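ESX-5 secretion-associated protein EspG5 (Mycobacterium marinum, PDB 6VJ5) acts as a specific cytoplasmic chaperone for cognate PE/PPE proteins of the ESX-5 secretion system, keeping PE/PPE dimers from aggregating. Local coordinates at residues C[172-176]-C[177-181]; C[202-206]-C[207-211]. All blocks are in the same frame, centred on the assembly; numbering follows the deposited sequence.

Contact 1: residues C[172-176]-C[177-181]; sequences VNVPL and EEMLE
Pro-175 O accepts a 2.9 Å hydrogen bond from Met-179 N as strand 172-175 turns straight into the helix holding 177-181, the two short axes lying 85° apart. This is a strand-to-helix junction at one edge strand of the large antiparallel sheet of this chain, with Pro-175 as N-cap residue. The bond is bent, 139° at the hydrogen; that from Leu-180 N to Leu-176 O, one residue on, is shorter (2.8 Å) and straighter. Strand 267-272 is the neighbour of strand 172-175 in the sheet, and Val-174 pairs through its backbone with Leu-268. On the buried side Val-174 offers CG2 to the root of Met-179, 3.9 Å from its CB; the Met-179 chain then bends at chi2, and SD passes the same methyl on its way toward Ile-204. Leu-176 CG lies 3.7 Å from Leu-180 CD1, one turn on, the two side chains crossing at a slant. Met-179 and Leu-180 also pack on apolar side chains of another protein chain in the assembly. On the exposed side Glu-178 bends at chi2 (86°) so that its carboxylate oxygen OE1 comes alongside the CB corner of the proline ring, 3.2 Å from Pro-175 CB.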
loop_
_atom_site.group_PDB
_atom_site.type_symbol
_atom_site.label_atom_id
_atom_site.label_comp_id
_atom_site.label_asym_id
_atom_site.label_seq_id
_atom_site.Cartn_x
_atom_site.Cartn_y
_atom_site.Cartn_z
ATOM N N VAL C 172 46.711 1.770 4.606
ATOM C CA VAL C 172 46.978 2.631 3.461
ATOM C C VAL C 172 45.686 3.333 3.083
ATOM O O VAL C 172 44.588 2.840 3.357
ATOM C CB VAL C 172 47.574 1.815 2.285
ATOM C CG1 VAL C 172 46.639 0.685 1.868
ATOM C CG2 VAL C 172 47.897 2.717 1.099
ATOM N N ASN C 173 45.826 4.515 2.492
ATOM C CA ASN C 173 44.722 5.271 1.918
ATOM C C ASN C 173 44.877 5.277 0.406
ATOM O O ASN C 173 45.963 5.576 -0.104
ATOM C CB ASN C 173 44.705 6.707 2.440
ATOM C CG ASN C 173 44.509 6.785 3.933
ATOM O OD1 ASN C 173 43.667 6.091 4.504
ATOM N ND2 ASN C 173 45.293 7.639 4.582
ATOM N N VAL C 174 43.803 4.956 -0.306
ATOM C CA VAL C 174 43.838 4.928 -1.766
ATOM C C VAL C 174 42.689 5.758 -2.329
ATOM O O VAL C 174 41.649 5.898 -1.669
ATOM C CB VAL C 174 43.776 3.482 -2.284
ATOM C CG1 VAL C 174 44.998 2.701 -1.828
ATOM C CG2 VAL C 174 42.502 2.799 -1.802
ATOM N N PRO C 175 42.831 6.331 -3.525
ATOM C CA PRO C 175 41.695 7.041 -4.136
ATOM C C PRO C 175 40.523 6.096 -4.359
ATOM O O PRO C 175 40.677 5.006 -4.916
ATOM C CB PRO C 175 42.262 7.563 -5.462
ATOM C CG PRO C 175 43.753 7.569 -5.277
ATOM C CD PRO C 175 44.051 6.415 -4.352
ATOM N N LEU C 176 39.337 6.529 -3.929
ATOM C CA LEU C 176 38.188 5.632 -3.939
ATOM C C LEU C 176 37.783 5.261 -5.361
ATOM O O LEU C 176 37.614 4.078 -5.677
ATOM C CB LEU C 176 37.014 6.267 -3.204
ATOM C CG LEU C 176 35.750 5.409 -3.153
ATOM C CD1 LEU C 176 36.016 4.105 -2.434
ATOM C CD2 LEU C 176 34.629 6.191 -2.491
ATOM N N GLU C 177 37.613 6.253 -6.237
ATOM C CA GLU C 177 37.121 5.935 -7.574
ATOM C C GLU C 177 38.114 5.057 -8.327
ATOM O O GLU C 177 37.717 4.102 -9.004
ATOM C CB GLU C 177 36.797 7.211 -8.355
ATOM C CG GLU C 177 37.921 8.211 -8.536
ATOM C CD GLU C 177 37.447 9.483 -9.235
ATOM O OE1 GLU C 177 36.281 9.524 -9.691
ATOM O OE2 GLU C 177 38.236 10.446 -9.325
ATOM N N GLU C 178 39.415 5.334 -8.194
ATOM C CA GLU C 178 40.407 4.444 -8.793
ATOM C C GLU C 178 40.378 3.062 -8.148
ATOM O O GLU C 178 40.625 2.052 -8.821
ATOM C CB GLU C 178 41.811 5.048 -8.681
ATOM C CG GLU C 178 42.130 6.120 -9.719
ATOM C CD GLU C 178 41.670 7.513 -9.313
ATOM O OE1 GLU C 178 40.922 7.633 -8.320
ATOM O OE2 GLU C 178 42.062 8.491 -9.988
ATOM N N MET C 179 40.069 2.998 -6.848
ATOM C CA MET C 179 40.023 1.715 -6.153
ATOM C C MET C 179 38.832 0.873 -6.594
ATOM O O MET C 179 38.955 -0.349 -6.756
ATOM C CB MET C 179 39.968 1.947 -4.641
ATOM C CG MET C 179 39.908 0.679 -3.825
ATOM S SD MET C 179 41.412 -0.283 -3.997
ATOM C CE MET C 179 40.961 -1.742 -3.065
ATOM N N LEU C 180 37.657 1.490 -6.745
ATOM C CA LEU C 180 36.495 0.719 -7.174
ATOM C C LEU C 180 36.705 0.170 -8.575
ATOM O O LEU C 180 36.336 -0.974 -8.868
ATOM C CB LEU C 180 35.242 1.582 -7.122
ATOM C CG LEU C 180 34.786 1.974 -5.715
ATOM C CD1 LEU C 180 34.177 3.373 -5.817
ATOM C CD2 LEU C 180 33.821 0.982 -5.126
ATOM N N GLU C 181 37.303 0.975 -9.453
ATOM C CA GLU C 181 37.570 0.527 -10.814
ATOM C C GLU C 181 38.553 -0.636 -10.828
ATOM O O GLU C 181 38.365 -1.610 -11.570
ATOM C CB GLU C 181 38.104 1.698 -11.634
ATOM C CG GLU C 181 38.420 1.353 -13.072
ATOM C CD GLU C 181 38.554 2.584 -13.942
ATOM O OE1 GLU C 181 38.336 3.701 -13.428
ATOM O OE2 GLU C 181 38.874 2.433 -15.139
#

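Contact 2: residues C[202-206]-C[207-211]; sequences MGISA and STVAA
Ser-205 OG takes the N-H of Thr-208 in a nearly straight hydrogen bond of 2.9 Å, 164° at the hydrogen, while Thr-208 OG1 lies 2.7 Å from the same OG, hydroxyl against hydroxyl. The serine hydroxyl reaches the threonine because chi1 (81°) tucks OG between its own backbone N and carbonyl carbon, where it can accept from Thr-208 N in the first turn. A water completes a small polar ring: it accepts from Ser-205 N at 2.9 Å and hydrogen-bonds to Thr-208 OG1. Asn-170, just before strand 172-175, meets both hydroxyls, its side-chain OD1 at Ser-205 OG and its backbone N at Thr-208 OG1, so this polar corner is tied to a separate part of the chain. On the buried side the packing is apolar and tight. The Ile-204 and Thr-208 side chains cross at about a right angle, with CG2 of Ile-204 3.5 Å from Thr-208 CG2, and the same isoleucine methyl sits 3.8 Å from Val-209 CG2. Ile-270 of strand 267-272 closes on both Ile-204 and Thr-208, and Trp-186 of helix 176-188 backs Val-209. Ser-205 is thus the N-cap of helix 206-217, its side chain making the capping bond, and the loop before it opens with a Schellman motif in which Gly-203, at positive phi (94°), ends the preceding helix. Val-209 N donates to Ser-205 O. The outer face is looser: Ala-206 and Ala-210 lie exposed there, and Ala-210 N reaches Ala-206 O over 3.3 Å, coming from above the carbonyl plane. Ser-207, also exposed, sends its hydroxyl away from the cap to Ala-168 O.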
loop_
_atom_site.group_PDB
_atom_site.type_symbol
_atom_site.label_atom_id
_atom_site.label_comp_id
_atom_site.label_asym_id
_atom_site.label_seq_id
_atom_site.Cartn_x
_atom_site.Cartn_y
_atom_site.Cartn_z
ATOM N N MET C 202 48.859 1.181 -6.925
ATOM C CA MET C 202 48.241 2.212 -6.101
ATOM C C MET C 202 48.907 2.348 -4.737
ATOM O O MET C 202 48.472 3.178 -3.929
ATOM C CB MET C 202 46.748 1.912 -5.914
ATOM C CG MET C 202 45.817 2.891 -6.613
ATOM S SD MET C 202 44.072 2.453 -6.466
ATOM C CE MET C 202 44.043 0.871 -7.322
ATOM N N GLY C 203 49.939 1.553 -4.457
ATOM C CA GLY C 203 50.624 1.612 -3.183
ATOM C C GLY C 203 50.133 0.635 -2.142
ATOM O O GLY C 203 50.497 0.769 -0.966
ATOM N N ILE C 204 49.332 -0.346 -2.528
ATOM C CA ILE C 204 48.806 -1.342 -1.603
ATOM C C ILE C 204 49.822 -2.470 -1.499
ATOM O O ILE C 204 50.314 -2.969 -2.519
ATOM C CB ILE C 204 47.438 -1.869 -2.071
ATOM C CG1 ILE C 204 46.474 -0.705 -2.314
ATOM C CG2 ILE C 204 46.869 -2.833 -1.040
ATOM C CD1 ILE C 204 45.132 -1.115 -2.909
ATOM N N SER C 205 50.131 -2.877 -0.270
ATOM C CA SER C 205 51.221 -3.816 -0.046
ATOM C C SER C 205 50.856 -5.209 -0.547
ATOM O O SER C 205 49.686 -5.595 -0.590
ATOM C CB SER C 205 51.578 -3.872 1.441
ATOM O OG SER C 205 50.681 -4.709 2.154
ATOM N N ALA C 206 51.883 -5.966 -0.936
ATOM C CA ALA C 206 51.662 -7.341 -1.364
ATOM C C ALA C 206 50.926 -8.138 -0.297
ATOM O O ALA C 206 50.147 -9.040 -0.620
ATOM C CB ALA C 206 52.998 -8.009 -1.697
ATOM N N SER C 207 51.155 -7.824 0.979
ATOM C CA SER C 207 50.440 -8.531 2.036
ATOM C C SER C 207 48.980 -8.098 2.088
ATOM O O SER C 207 48.079 -8.936 2.208
ATOM C CB SER C 207 51.121 -8.296 3.383
ATOM O OG SER C 207 50.832 -9.363 4.275
ATOM N N THR C 208 48.727 -6.794 1.971
ATOM C CA THR C 208 47.354 -6.309 1.969
ATOM C C THR C 208 46.565 -6.885 0.798
ATOM O O THR C 208 45.416 -7.307 0.964
ATOM C CB THR C 208 47.348 -4.782 1.933
ATOM O OG1 THR C 208 48.159 -4.277 3.005
ATOM C CG2 THR C 208 45.933 -4.254 2.073
ATOM N N VAL C 209 47.170 -6.931 -0.392
ATOM C CA VAL C 209 46.460 -7.452 -1.557
ATOM C C VAL C 209 46.041 -8.900 -1.329
ATOM O O VAL C 209 44.926 -9.303 -1.685
ATOM C CB VAL C 209 47.327 -7.310 -2.820
ATOM C CG1 VAL C 209 46.712 -8.099 -3.968
ATOM C CG2 VAL C 209 47.479 -5.852 -3.200
ATOM N N ALA C 210 46.924 -9.710 -0.744
ATOM C CA ALA C 210 46.582 -11.112 -0.520
ATOM C C ALA C 210 45.417 -11.246 0.457
ATOM O O ALA C 210 44.491 -12.034 0.225
ATOM C CB ALA C 210 47.803 -11.878 -0.010
ATOM N N ALA C 211 45.442 -10.490 1.559
ATOM C CA ALA C 211 44.358 -10.589 2.533
ATOM C C ALA C 211 43.067 -10.004 1.974
ATOM O O ALA C 211 41.979 -10.545 2.202
ATOM C CB ALA C 211 44.741 -9.887 3.834
HETATM O O HOH W 1 49.215 -1.511 2.138
#

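Overall arrangement
Contact 1 and contact 2 follow each other along the chain, each at the start of a helix, with centres about 13 Å apart on the same side of the chain's centre. Ile-204 is the main bridge between them: its CG1 lies 3.7 Å from Val-174 CG1, and its CD1 lies 4.0 Å from Met-179 SD. Two further touches join them: Val-172 CG2 packs 3.8 Å from Gly-203 O, and Met-202 CE packs 3.9 Å from Glu-178 O. The two differ toward the rest of the assembly: Met-179 and Leu-180 of contact 1 meet another protein chain, whereas no other chain of the assembly touches 202-211.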